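Local coordinates for phenylacetic acid degradation protein PaaI (Thermus thermophilus HB8, PDB 1WLV) that probably hydrolyses acyl-CoA thioesters, as a hotdog-fold thioesterase, and binds coenzyme A where its subunits meet, at residues Arg92-Arg97 and Gly112-Leu117; Leu46-Phe51 and Ala61-Cys66; Gly77-Ala82 and Val101-Leu106. All blocks are in the same frame, centred on the assembly; numbering follows the deposited sequence.

Contact 1. Residues Arg92-Arg97 and Gly112-Leu117. With COA (coenzyme A), chain J.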
loop_
_atom_site.group_PDB
_atom_site.type_symbol
_atom_site.label_atom_id
_atom_site.label_comp_id
_atom_site.label_asym_id
_atom_site.label_seq_id
_atom_site.Cartn_x
_atom_site.Cartn_y
_atom_site.Cartn_z
ATOM N N ARG A 92 6.861 0.498 -18.876
ATOM C CA ARG A 92 6.248 -0.739 -18.401
ATOM C C ARG A 92 5.208 -0.601 -17.298
ATOM O O ARG A 92 4.464 -1.547 -17.020
ATOM C CB ARG A 92 7.346 -1.715 -17.965
ATOM C CG ARG A 92 8.326 -2.054 -19.090
ATOM C CD ARG A 92 7.575 -2.555 -20.321
ATOM N NE ARG A 92 8.401 -2.576 -21.525
ATOM C CZ ARG A 92 7.921 -2.736 -22.755
ATOM N NH1 ARG A 92 6.616 -2.891 -22.945
ATOM N NH2 ARG A 92 8.742 -2.736 -23.798
ATOM N N THR A 93 5.153 0.568 -16.671
ATOM C CA THR A 93 4.192 0.805 -15.603
ATOM C C THR A 93 3.791 2.272 -15.557
ATOM O O THR A 93 4.436 3.120 -16.164
ATOM C CB THR A 93 4.772 0.431 -14.222
ATOM O OG1 THR A 93 5.911 1.255 -13.947
ATOM C CG2 THR A 93 5.190 -1.032 -14.186
ATOM N N ALA A 94 2.717 2.555 -14.831
ATOM C CA ALA A 94 2.216 3.911 -14.659
ATOM C C ALA A 94 1.512 3.957 -13.305
ATOM O O ALA A 94 0.914 2.969 -12.873
ATOM C CB ALA A 94 1.243 4.269 -15.781
ATOM N N THR A 95 1.592 5.097 -12.634
ATOM C CA THR A 95 0.976 5.249 -11.321
ATOM C C THR A 95 0.024 6.440 -11.305
ATOM O O THR A 95 0.322 7.498 -11.870
ATOM C CB THR A 95 2.068 5.416 -10.244
ATOM O OG1 THR A 95 2.959 4.295 -10.309
ATOM C CG2 THR A 95 1.455 5.487 -8.846
ATOM N N TYR A 96 -1.127 6.253 -10.661
ATOM C CA TYR A 96 -2.154 7.283 -10.588
ATOM C C TYR A 96 -2.666 7.539 -9.184
ATOM O O TYR A 96 -2.756 6.623 -8.363
ATOM C CB TYR A 96 -3.360 6.897 -11.456
ATOM C CG TYR A 96 -3.014 6.667 -12.904
ATOM C CD1 TYR A 96 -2.298 5.534 -13.298
ATOM C CD2 TYR A 96 -3.322 7.623 -13.868
ATOM C CE1 TYR A 96 -1.889 5.368 -14.620
ATOM C CE2 TYR A 96 -2.917 7.469 -15.189
ATOM C CZ TYR A 96 -2.198 6.343 -15.557
ATOM O OH TYR A 96 -1.760 6.217 -16.854
ATOM N N ARG A 97 -2.993 8.797 -8.919
ATOM C CA ARG A 97 -3.572 9.183 -7.643
ATOM C C ARG A 97 -5.047 9.389 -7.955
ATOM O O ARG A 97 -5.388 10.043 -8.944
ATOM C CB ARG A 97 -2.975 10.494 -7.114
ATOM C CG ARG A 97 -3.850 11.143 -6.038
ATOM C CD ARG A 97 -3.177 12.304 -5.308
ATOM N NE ARG A 97 -2.746 13.379 -6.195
ATOM C CZ ARG A 97 -1.479 13.608 -6.529
ATOM N NH1 ARG A 97 -0.515 12.834 -6.046
ATOM N NH2 ARG A 97 -1.176 14.612 -7.341
ATOM N N GLY A 112 -2.708 3.903 -7.274
ATOM C CA GLY A 112 -2.584 2.685 -8.048
ATOM C C GLY A 112 -1.532 2.665 -9.134
ATOM O O GLY A 112 -1.223 3.682 -9.757
ATOM N N THR A 113 -0.973 1.481 -9.351
ATOM C CA THR A 113 0.033 1.298 -10.379
ATOM C C THR A 113 -0.447 0.209 -11.328
ATOM O O THR A 113 -0.931 -0.837 -10.892
ATOM C CB THR A 113 1.387 0.895 -9.762
ATOM O OG1 THR A 113 1.862 1.962 -8.930
ATOM C CG2 THR A 113 2.411 0.613 -10.848
ATOM N N VAL A 114 -0.344 0.475 -12.626
ATOM C CA VAL A 114 -0.751 -0.504 -13.623
ATOM C C VAL A 114 0.470 -1.094 -14.288
ATOM O O VAL A 114 1.567 -0.528 -14.233
ATOM C CB VAL A 114 -1.610 0.110 -14.757
ATOM C CG1 VAL A 114 -2.943 0.576 -14.222
ATOM C CG2 VAL A 114 -0.851 1.255 -15.425
ATOM N N PHE A 115 0.260 -2.246 -14.910
ATOM C CA PHE A 115 1.298 -2.935 -15.652
ATOM C C PHE A 115 0.849 -2.713 -17.092
ATOM O O PHE A 115 -0.278 -3.060 -17.448
ATOM C CB PHE A 115 1.297 -4.428 -15.297
ATOM C CG PHE A 115 2.296 -5.242 -16.071
ATOM C CD1 PHE A 115 2.043 -5.618 -17.389
ATOM C CD2 PHE A 115 3.489 -5.646 -15.480
ATOM C CE1 PHE A 115 2.964 -6.385 -18.105
ATOM C CE2 PHE A 115 4.420 -6.415 -16.187
ATOM C CZ PHE A 115 4.154 -6.786 -17.503
ATOM N N ARG A 116 1.711 -2.109 -17.906
ATOM C CA ARG A 116 1.368 -1.825 -19.297
ATOM C C ARG A 116 1.699 -3.013 -20.193
ATOM O O ARG A 116 2.865 -3.305 -20.441
ATOM C CB ARG A 116 2.115 -0.571 -19.770
ATOM C CG ARG A 116 1.843 0.655 -18.904
ATOM C CD ARG A 116 2.505 1.905 -19.461
ATOM N NE ARG A 116 1.924 2.309 -20.739
ATOM C CZ ARG A 116 2.482 3.185 -21.570
ATOM N NH1 ARG A 116 3.640 3.751 -21.261
ATOM N NH2 ARG A 116 1.882 3.491 -22.714
ATOM N N LEU A 117 0.659 -3.689 -20.675
ATOM C CA LEU A 117 0.826 -4.862 -21.526
ATOM C C LEU A 117 1.622 -4.550 -22.783
ATOM O O LEU A 117 1.398 -3.471 -23.371
ATOM C CB LEU A 117 -0.549 -5.427 -21.908
ATOM C CG LEU A 117 -1.430 -5.877 -20.739
ATOM C CD1 LEU A 117 -2.814 -6.258 -21.241
ATOM C CD2 LEU A 117 -0.774 -7.046 -20.029
HETATM N N1A COA J . -5.464 -15.116 -20.077
HETATM C C2A COA J . -5.371 -16.077 -19.118
HETATM N N3A COA J . -4.334 -16.009 -18.239
HETATM C C4A COA J . -3.380 -15.043 -18.251
HETATM C C5A COA J . -3.473 -14.029 -19.254
HETATM C C6A COA J . -4.538 -14.120 -20.139
HETATM N N6A COA J . -4.667 -13.176 -21.116
HETATM N N7A COA J . -2.412 -13.154 -19.084
HETATM C C8A COA J . -1.742 -13.644 -18.032
HETATM N N9A COA J . -2.258 -14.759 -17.493
HETATM C C1B COA J . -1.617 -15.407 -16.349
HETATM C C2B COA J . -0.521 -16.452 -16.609
HETATM O O2B COA J . -0.955 -17.647 -17.258
HETATM C C3B COA J . 0.097 -16.641 -15.220
HETATM O O3B COA J . -0.691 -17.530 -14.389
HETATM P P3B COA J . -0.012 -18.919 -14.128
HETATM O O7A COA J . 1.353 -18.739 -13.399
HETATM O O8A COA J . 0.230 -19.665 -15.476
HETATM O O9A COA J . -1.058 -19.638 -13.234
HETATM C C4B COA J . 0.053 -15.181 -14.719
HETATM O O4B COA J . -1.137 -14.612 -15.263
HETATM C C5B COA J . 1.275 -14.310 -15.132
HETATM O O5B COA J . 1.429 -14.080 -16.572
HETATM P P1A COA J . 2.795 -14.010 -17.325
HETATM O O1A COA J . 3.952 -14.600 -16.484
HETATM O O2A COA J . 2.580 -14.758 -18.675
HETATM O O3A COA J . 3.123 -12.541 -17.730
HETATM P P2A COA J . 3.374 -11.255 -16.878
HETATM O O4A COA J . 4.576 -11.478 -15.971
HETATM O O5A COA J . 3.623 -10.132 -17.904
HETATM O O6A COA J . 2.090 -10.868 -16.058
HETATM C CBP COA J . 0.565 -9.248 -15.063
HETATM C CCP COA J . 2.033 -9.660 -15.227
HETATM C CDP COA J . 0.508 -7.983 -14.183
HETATM C CEP COA J . 0.055 -8.887 -16.481
HETATM C CAP COA J . -0.151 -10.461 -14.422
HETATM O OAP COA J . 0.408 -10.706 -13.124
HETATM C C9P COA J . -1.675 -10.350 -14.314
HETATM O O9P COA J . -2.420 -10.704 -15.224
HETATM N N8P COA J . -2.100 -9.830 -13.145
HETATM C C7P COA J . -3.532 -9.662 -12.902
HETATM C C6P COA J . -4.052 -8.312 -13.423
HETATM C C5P COA J . -5.540 -8.190 -13.145
HETATM O O5P COA J . -6.337 -9.080 -13.435
HETATM N N4P COA J . -5.863 -7.019 -12.558
HETATM C C3P COA J . -7.243 -6.668 -12.188
HETATM C C2P COA J . -8.148 -6.430 -13.409
HETATM S S1P COA J . -7.537 -5.113 -14.488
HETATM O O HOH W 1 5.136 -3.624 -18.919
#
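The carbonyl oxygen of R92 is gripped twice. R116 N donates to R92 O at 2.9 Å, nearly straight (172°), but from 50° above the carbonyl plane. Water 1 donates to R92 O at 2.9 Å and to R116 O at 2.8 Å, bridging the two backbones. Beyond this point 93-97 and 112-116 form a regular antiparallel ladder. A94 and V114 exchange backbone bonds, of which A94 N to V114 O is weak. Y96 and G112 make a second hydrogen-bonded pair. Between them lies the non-hydrogen-bonded pair T95 and T113. Their side chains cross at an angle, and T95 OG1 and T113 OG1 bond at 2.9 Å. On the opposite face A94 CB packs on V114 CG2 at 3.7 Å. Y96 and V114 continue this face toward helix 40-55. F115 is extended away from its own N (chi1 177°), which brings the ring beside coenzyme A. CCP of coenzyme A lies over the ring centre, and CZ of F115 comes within 3.4 Å of the phosphate oxygen O5A. Water 1 sits off-centre over the other ring face. R116 NH1 bonds S90 O of the same chain. The T95 and T113 hydroxyls thus share one hydrogen bond in a buried place, while at the R92 end a water adds a bridge between carbonyls and F115 gives coenzyme A an apolar surface beside its charged diphosphate.

Contact 2. Residues Leu46-Phe51 and Ala61-Cys66. With COA (coenzyme A), chain J.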
loop_
_atom_site.group_PDB
_atom_site.type_symbol
_atom_site.label_atom_id
_atom_site.label_comp_id
_atom_site.label_asym_id
_atom_site.label_seq_id
_atom_site.Cartn_x
_atom_site.Cartn_y
_atom_site.Cartn_z
ATOM N N LEU A 46 -15.191 2.329 -7.236
ATOM C CA LEU A 46 -15.346 3.630 -7.882
ATOM C C LEU A 46 -13.985 4.224 -8.242
ATOM O O LEU A 46 -13.749 4.613 -9.386
ATOM C CB LEU A 46 -16.106 4.590 -6.955
ATOM C CG LEU A 46 -16.094 6.076 -7.330
ATOM C CD1 LEU A 46 -16.783 6.296 -8.672
ATOM C CD2 LEU A 46 -16.793 6.870 -6.238
ATOM N N ALA A 47 -13.087 4.289 -7.262
ATOM C CA ALA A 47 -11.751 4.839 -7.492
ATOM C C ALA A 47 -10.975 3.997 -8.500
ATOM O O ALA A 47 -10.306 4.532 -9.388
ATOM C CB ALA A 47 -10.980 4.917 -6.173
ATOM N N ASP A 48 -11.077 2.678 -8.359
ATOM C CA ASP A 48 -10.389 1.743 -9.245
ATOM C C ASP A 48 -10.855 1.903 -10.689
ATOM O O ASP A 48 -10.076 1.718 -11.627
ATOM C CB ASP A 48 -10.637 0.306 -8.770
ATOM C CG ASP A 48 -9.890 -0.725 -9.600
ATOM O OD1 ASP A 48 -8.645 -0.649 -9.689
ATOM O OD2 ASP A 48 -10.556 -1.621 -10.159
ATOM N N SER A 49 -12.130 2.241 -10.860
ATOM C CA SER A 49 -12.704 2.441 -12.187
ATOM C C SER A 49 -12.125 3.681 -12.866
ATOM O O SER A 49 -11.808 3.646 -14.054
ATOM C CB SER A 49 -14.226 2.553 -12.090
ATOM O OG SER A 49 -14.790 1.304 -11.725
ATOM N N ALA A 50 -11.991 4.775 -12.118
ATOM C CA ALA A 50 -11.416 5.996 -12.676
ATOM C C ALA A 50 -9.967 5.683 -13.062
ATOM O O ALA A 50 -9.463 6.141 -14.085
ATOM C CB ALA A 50 -11.453 7.120 -11.642
ATOM N N PHE A 51 -9.319 4.891 -12.212
ATOM C CA PHE A 51 -7.935 4.453 -12.381
ATOM C C PHE A 51 -7.793 3.632 -13.667
ATOM O O PHE A 51 -6.887 3.866 -14.470
ATOM C CB PHE A 51 -7.555 3.643 -11.124
ATOM C CG PHE A 51 -6.331 2.768 -11.258
ATOM C CD1 PHE A 51 -5.078 3.306 -11.532
ATOM C CD2 PHE A 51 -6.426 1.402 -10.992
ATOM C CE1 PHE A 51 -3.935 2.500 -11.530
ATOM C CE2 PHE A 51 -5.292 0.581 -10.984
ATOM C CZ PHE A 51 -4.042 1.134 -11.253
ATOM N N ALA A 61 -3.603 -1.706 -20.261
ATOM C CA ALA A 61 -3.011 -1.782 -18.930
ATOM C C ALA A 61 -3.933 -2.495 -17.944
ATOM O O ALA A 61 -5.158 -2.426 -18.063
ATOM C CB ALA A 61 -2.695 -0.376 -18.426
ATOM N N VAL A 62 -3.337 -3.183 -16.972
ATOM C CA VAL A 62 -4.111 -3.886 -15.951
ATOM C C VAL A 62 -3.627 -3.481 -14.559
ATOM O O VAL A 62 -2.465 -3.124 -14.380
ATOM C CB VAL A 62 -3.988 -5.421 -16.101
ATOM C CG1 VAL A 62 -4.546 -5.860 -17.455
ATOM C CG2 VAL A 62 -2.536 -5.844 -15.956
ATOM N N ALA A 63 -4.521 -3.538 -13.578
ATOM C CA ALA A 63 -4.176 -3.165 -12.211
ATOM C C ALA A 63 -3.118 -4.102 -11.640
ATOM O O ALA A 63 -3.269 -5.321 -11.696
ATOM C CB ALA A 63 -5.424 -3.187 -11.338
ATOM N N LEU A 64 -2.052 -3.524 -11.091
ATOM C CA LEU A 64 -0.964 -4.299 -10.502
ATOM C C LEU A 64 -0.987 -4.221 -8.970
ATOM O O LEU A 64 -1.157 -5.233 -8.285
ATOM C CB LEU A 64 0.377 -3.781 -11.020
ATOM C CG LEU A 64 1.597 -4.635 -10.685
ATOM C CD1 LEU A 64 1.420 -6.022 -11.292
ATOM C CD2 LEU A 64 2.856 -3.968 -11.230
ATOM N N SER A 65 -0.800 -3.019 -8.437
ATOM C CA SER A 65 -0.845 -2.785 -6.997
ATOM C C SER A 65 -1.575 -1.485 -6.664
ATOM O O SER A 65 -1.302 -0.421 -7.206
ATOM C CB SER A 65 0.595 -2.726 -6.482
ATOM O OG SER A 65 0.585 -2.491 -5.072
ATOM N N CYS A 66 -2.566 -1.612 -5.763
ATOM C CA CYS A 66 -3.365 -0.452 -5.391
ATOM C C CYS A 66 -3.521 -0.328 -3.874
ATOM O O CYS A 66 -3.591 -1.305 -3.135
ATOM C CB CYS A 66 -4.750 -0.613 -6.023
ATOM S SG CYS A 66 -4.676 -0.898 -7.809
HETATM N N1A COA J . -5.464 -15.116 -20.077
HETATM C C2A COA J . -5.371 -16.077 -19.118
HETATM N N3A COA J . -4.334 -16.009 -18.239
HETATM C C4A COA J . -3.380 -15.043 -18.251
HETATM C C5A COA J . -3.473 -14.029 -19.254
HETATM C C6A COA J . -4.538 -14.120 -20.139
HETATM N N6A COA J . -4.667 -13.176 -21.116
HETATM N N7A COA J . -2.412 -13.154 -19.084
HETATM C C8A COA J . -1.742 -13.644 -18.032
HETATM N N9A COA J . -2.258 -14.759 -17.493
HETATM C C1B COA J . -1.617 -15.407 -16.349
HETATM C C2B COA J . -0.521 -16.452 -16.609
HETATM O O2B COA J . -0.955 -17.647 -17.258
HETATM C C3B COA J . 0.097 -16.641 -15.220
HETATM O O3B COA J . -0.691 -17.530 -14.389
HETATM P P3B COA J . -0.012 -18.919 -14.128
HETATM O O7A COA J . 1.353 -18.739 -13.399
HETATM O O8A COA J . 0.230 -19.665 -15.476
HETATM O O9A COA J . -1.058 -19.638 -13.234
HETATM C C4B COA J . 0.053 -15.181 -14.719
HETATM O O4B COA J . -1.137 -14.612 -15.263
HETATM C C5B COA J . 1.275 -14.310 -15.132
HETATM O O5B COA J . 1.429 -14.080 -16.572
HETATM P P1A COA J . 2.795 -14.010 -17.325
HETATM O O1A COA J . 3.952 -14.600 -16.484
HETATM O O2A COA J . 2.580 -14.758 -18.675
HETATM O O3A COA J . 3.123 -12.541 -17.730
HETATM P P2A COA J . 3.374 -11.255 -16.878
HETATM O O4A COA J . 4.576 -11.478 -15.971
HETATM O O5A COA J . 3.623 -10.132 -17.904
HETATM O O6A COA J . 2.090 -10.868 -16.058
HETATM C CBP COA J . 0.565 -9.248 -15.063
HETATM C CCP COA J . 2.033 -9.660 -15.227
HETATM C CDP COA J . 0.508 -7.983 -14.183
HETATM C CEP COA J . 0.055 -8.887 -16.481
HETATM C CAP COA J . -0.151 -10.461 -14.422
HETATM O OAP COA J . 0.408 -10.706 -13.124
HETATM C C9P COA J . -1.675 -10.350 -14.314
HETATM O O9P COA J . -2.420 -10.704 -15.224
HETATM N N8P COA J . -2.100 -9.830 -13.145
HETATM C C7P COA J . -3.532 -9.662 -12.902
HETATM C C6P COA J . -4.052 -8.312 -13.423
HETATM C C5P COA J . -5.540 -8.190 -13.145
HETATM O O5P COA J . -6.337 -9.080 -13.435
HETATM N N4P COA J . -5.863 -7.019 -12.558
HETATM C C3P COA J . -7.243 -6.668 -12.188
HETATM C C2P COA J . -8.148 -6.430 -13.409
HETATM S S1P COA J . -7.537 -5.113 -14.488
#
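The ring of F51 reaches the strand with one corner, CE2, which lies 3.6 Å from C66 SG and 3.8 Å from A63 CB. CG of F51 is anti to the backbone N (chi1 163°), and this swings the ring off helix 46-51 toward strand 61-66. The two small strand residues meet it differently. The A63 methyl stands at the ring edge, near its plane. The C66 sulfur approaches obliquely, 50° off the ring normal, in a sulfur-aromatic contact. In C66 the sulfur lies beside the backbone N (chi1 -54°), and from there it meets CE2 and CZ. D48, one turn before F51, places OD1 in the plane of the ring at its edge. OD1 is also 4.4 Å from both A63 CB and C66 SG, a loose packing distance. No hydrogen bond joins the two segments; their direct contact is side-chain packing. One polar link goes to the ligand: N4P of coenzyme A donates to A63 O at 3.2 Å, nearly straight. V62 CG2 meets C6P of coenzyme A, and L64 CD1 meets CDP. L64 and S65 both face T113 in a classic beta bulge. Strand 61-70 is outermost within the chain, but the sheet continues into a neighbouring subunit. A long helix packed against a curved antiparallel sheet is the mark of the hotdog fold; here F51 helps fill the interface.

Contact 3. Residues Gly77-Ala82 and Val101-Leu106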
loop_
_atom_site.group_PDB
_atom_site.type_symbol
_atom_site.label_atom_id
_atom_site.label_comp_id
_atom_site.label_asym_id
_atom_site.label_seq_id
_atom_site.Cartn_x
_atom_site.Cartn_y
_atom_site.Cartn_z
ATOM N N GLY A 77 -27.423 7.633 -0.624
ATOM C CA GLY A 77 -27.829 8.937 -1.112
ATOM C C GLY A 77 -26.660 9.847 -1.432
ATOM O O GLY A 77 -26.786 10.775 -2.228
ATOM N N ALA A 78 -25.511 9.580 -0.819
ATOM C CA ALA A 78 -24.331 10.400 -1.047
ATOM C C ALA A 78 -23.835 10.329 -2.487
ATOM O O ALA A 78 -23.669 9.241 -3.048
ATOM C CB ALA A 78 -23.220 9.984 -0.102
ATOM N N ARG A 79 -23.609 11.500 -3.077
ATOM C CA ARG A 79 -23.093 11.601 -4.439
ATOM C C ARG A 79 -21.582 11.557 -4.310
ATOM O O ARG A 79 -21.004 12.256 -3.473
ATOM C CB ARG A 79 -23.497 12.926 -5.085
ATOM C CG ARG A 79 -24.966 13.045 -5.450
ATOM C CD ARG A 79 -25.216 14.383 -6.129
ATOM N NE ARG A 79 -24.294 14.604 -7.242
ATOM C CZ ARG A 79 -24.174 15.752 -7.904
ATOM N NH1 ARG A 79 -24.920 16.795 -7.570
ATOM N NH2 ARG A 79 -23.303 15.859 -8.899
ATOM N N VAL A 80 -20.939 10.752 -5.145
ATOM C CA VAL A 80 -19.494 10.613 -5.081
ATOM C C VAL A 80 -18.834 10.771 -6.442
ATOM O O VAL A 80 -19.429 10.453 -7.468
ATOM C CB VAL A 80 -19.109 9.229 -4.514
ATOM C CG1 VAL A 80 -19.712 9.043 -3.138
ATOM C CG2 VAL A 80 -19.611 8.132 -5.442
ATOM N N GLU A 81 -17.602 11.270 -6.430
ATOM C CA GLU A 81 -16.812 11.456 -7.640
ATOM C C GLU A 81 -15.382 10.991 -7.387
ATOM O O GLU A 81 -14.827 11.224 -6.316
ATOM C CB GLU A 81 -16.783 12.930 -8.068
ATOM C CG GLU A 81 -18.024 13.397 -8.809
ATOM C CD GLU A 81 -17.918 14.837 -9.292
ATOM O OE1 GLU A 81 -18.865 15.308 -9.951
ATOM O OE2 GLU A 81 -16.894 15.498 -9.015
ATOM N N ALA A 82 -14.802 10.317 -8.372
ATOM C CA ALA A 82 -13.431 9.850 -8.272
ATOM C C ALA A 82 -12.674 10.477 -9.432
ATOM O O ALA A 82 -13.036 10.284 -10.590
ATOM C CB ALA A 82 -13.370 8.334 -8.364
ATOM N N VAL A 101 -14.219 12.027 -3.708
ATOM C CA VAL A 101 -14.825 13.182 -3.069
ATOM C C VAL A 101 -16.344 13.177 -3.050
ATOM O O VAL A 101 -16.991 12.766 -4.013
ATOM C CB VAL A 101 -14.360 14.477 -3.779
ATOM C CG1 VAL A 101 -14.940 15.704 -3.079
ATOM C CG2 VAL A 101 -12.838 14.531 -3.812
ATOM N N SER A 102 -16.899 13.642 -1.937
ATOM C CA SER A 102 -18.339 13.754 -1.776
ATOM C C SER A 102 -18.625 15.097 -1.114
ATOM O O SER A 102 -18.148 15.369 -0.009
ATOM C CB SER A 102 -18.891 12.628 -0.907
ATOM O OG SER A 102 -20.301 12.734 -0.809
ATOM N N GLU A 103 -19.398 15.931 -1.801
ATOM C CA GLU A 103 -19.759 17.254 -1.302
ATOM C C GLU A 103 -18.548 18.045 -0.828
ATOM O O GLU A 103 -18.554 18.623 0.262
ATOM C CB GLU A 103 -20.785 17.139 -0.168
ATOM C CG GLU A 103 -22.112 16.511 -0.581
ATOM C CD GLU A 103 -22.743 17.199 -1.784
ATOM O OE1 GLU A 103 -22.832 18.448 -1.778
ATOM O OE2 GLU A 103 -23.154 16.490 -2.732
ATOM N N GLY A 104 -17.508 18.058 -1.653
ATOM C CA GLY A 104 -16.304 18.799 -1.323
ATOM C C GLY A 104 -15.373 18.192 -0.288
ATOM O O GLY A 104 -14.324 18.765 -0.001
ATOM N N LYS A 105 -15.730 17.039 0.272
ATOM C CA LYS A 105 -14.881 16.408 1.280
ATOM C C LYS A 105 -14.118 15.214 0.706
ATOM O O LYS A 105 -14.662 14.443 -0.086
ATOM C CB LYS A 105 -15.729 15.943 2.468
ATOM C CG LYS A 105 -16.585 17.029 3.105
ATOM C CD LYS A 105 -15.739 18.119 3.741
ATOM C CE LYS A 105 -16.594 19.083 4.561
ATOM N NZ LYS A 105 -17.615 19.789 3.733
ATOM N N LEU A 106 -12.855 15.068 1.097
ATOM C CA LEU A 106 -12.050 13.947 0.621
ATOM C C LEU A 106 -12.428 12.717 1.450
ATOM O O LEU A 106 -12.024 12.575 2.608
ATOM C CB LEU A 106 -10.556 14.255 0.768
ATOM C CG LEU A 106 -9.591 13.218 0.188
ATOM C CD1 LEU A 106 -9.807 13.087 -1.321
ATOM C CD2 LEU A 106 -8.161 13.638 0.489
HETATM O O HOH W 2 -24.208 13.936 -1.776
HETATM O O HOH W 3 -20.765 15.441 -3.996
#
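S102 turns its hydroxyl across the strand pair onto the backbone of R79. With chi1 at -178°, OG points away from its own N and donates to R79 O at 2.8 Å, tilted 30° from the carbonyl plane. The A78 methyl stands 4.1 Å from S102 OG. V80 sets CG1 alongside S102 CB at 4.3 Å. E81 and V101 share the other face of the sheet, and their backbones form a hydrogen-bonded antiparallel pair, E81 N to V101 O and V101 N to E81 O. Past S102 the chain makes a type I' turn to K105. E103 leans back from this turn, and its OE2 lies 4.3 Å from R79 CB. Water 2 joins OE2 to R79 N; water 3 joins OE2 and E103 N to R79 O. R79 O therefore takes both a hydroxyl and a water. A valine in place of S102 would probably leave R79 O with water 3 as its remaining polar partner here and weaken the tie between turn and strand. V80 and S102 both rest on L74, V80 also packs on L46 of helix 40-55, and strand 79-89 bonds on its other side to strand 20-26 through V80 with G25 and A82 with V23.

Contacts 1 and 3 share strand 93-102: contact 1 pairs it with strand 105-116, contact 3 with strand 79-89. Their centres are about 25 Å apart, on opposite sides of the chain's centre. Contact 1 is a buried, long backbone ladder. Contact 3, partly buried, joins a short backbone pair to a serine bond and two waters at the turn. Contact 2 is wholly buried, without hydrogen bonds between its segments; ring, methyl, sulfur and a carboxylate meet there. It adjoins both others: V114 of contact 1 packs on F51, and L46 on V80 of contact 3. Within this chain the coenzyme A molecule lies beside contacts 1 and 2; K105 of another subunit also bonds it.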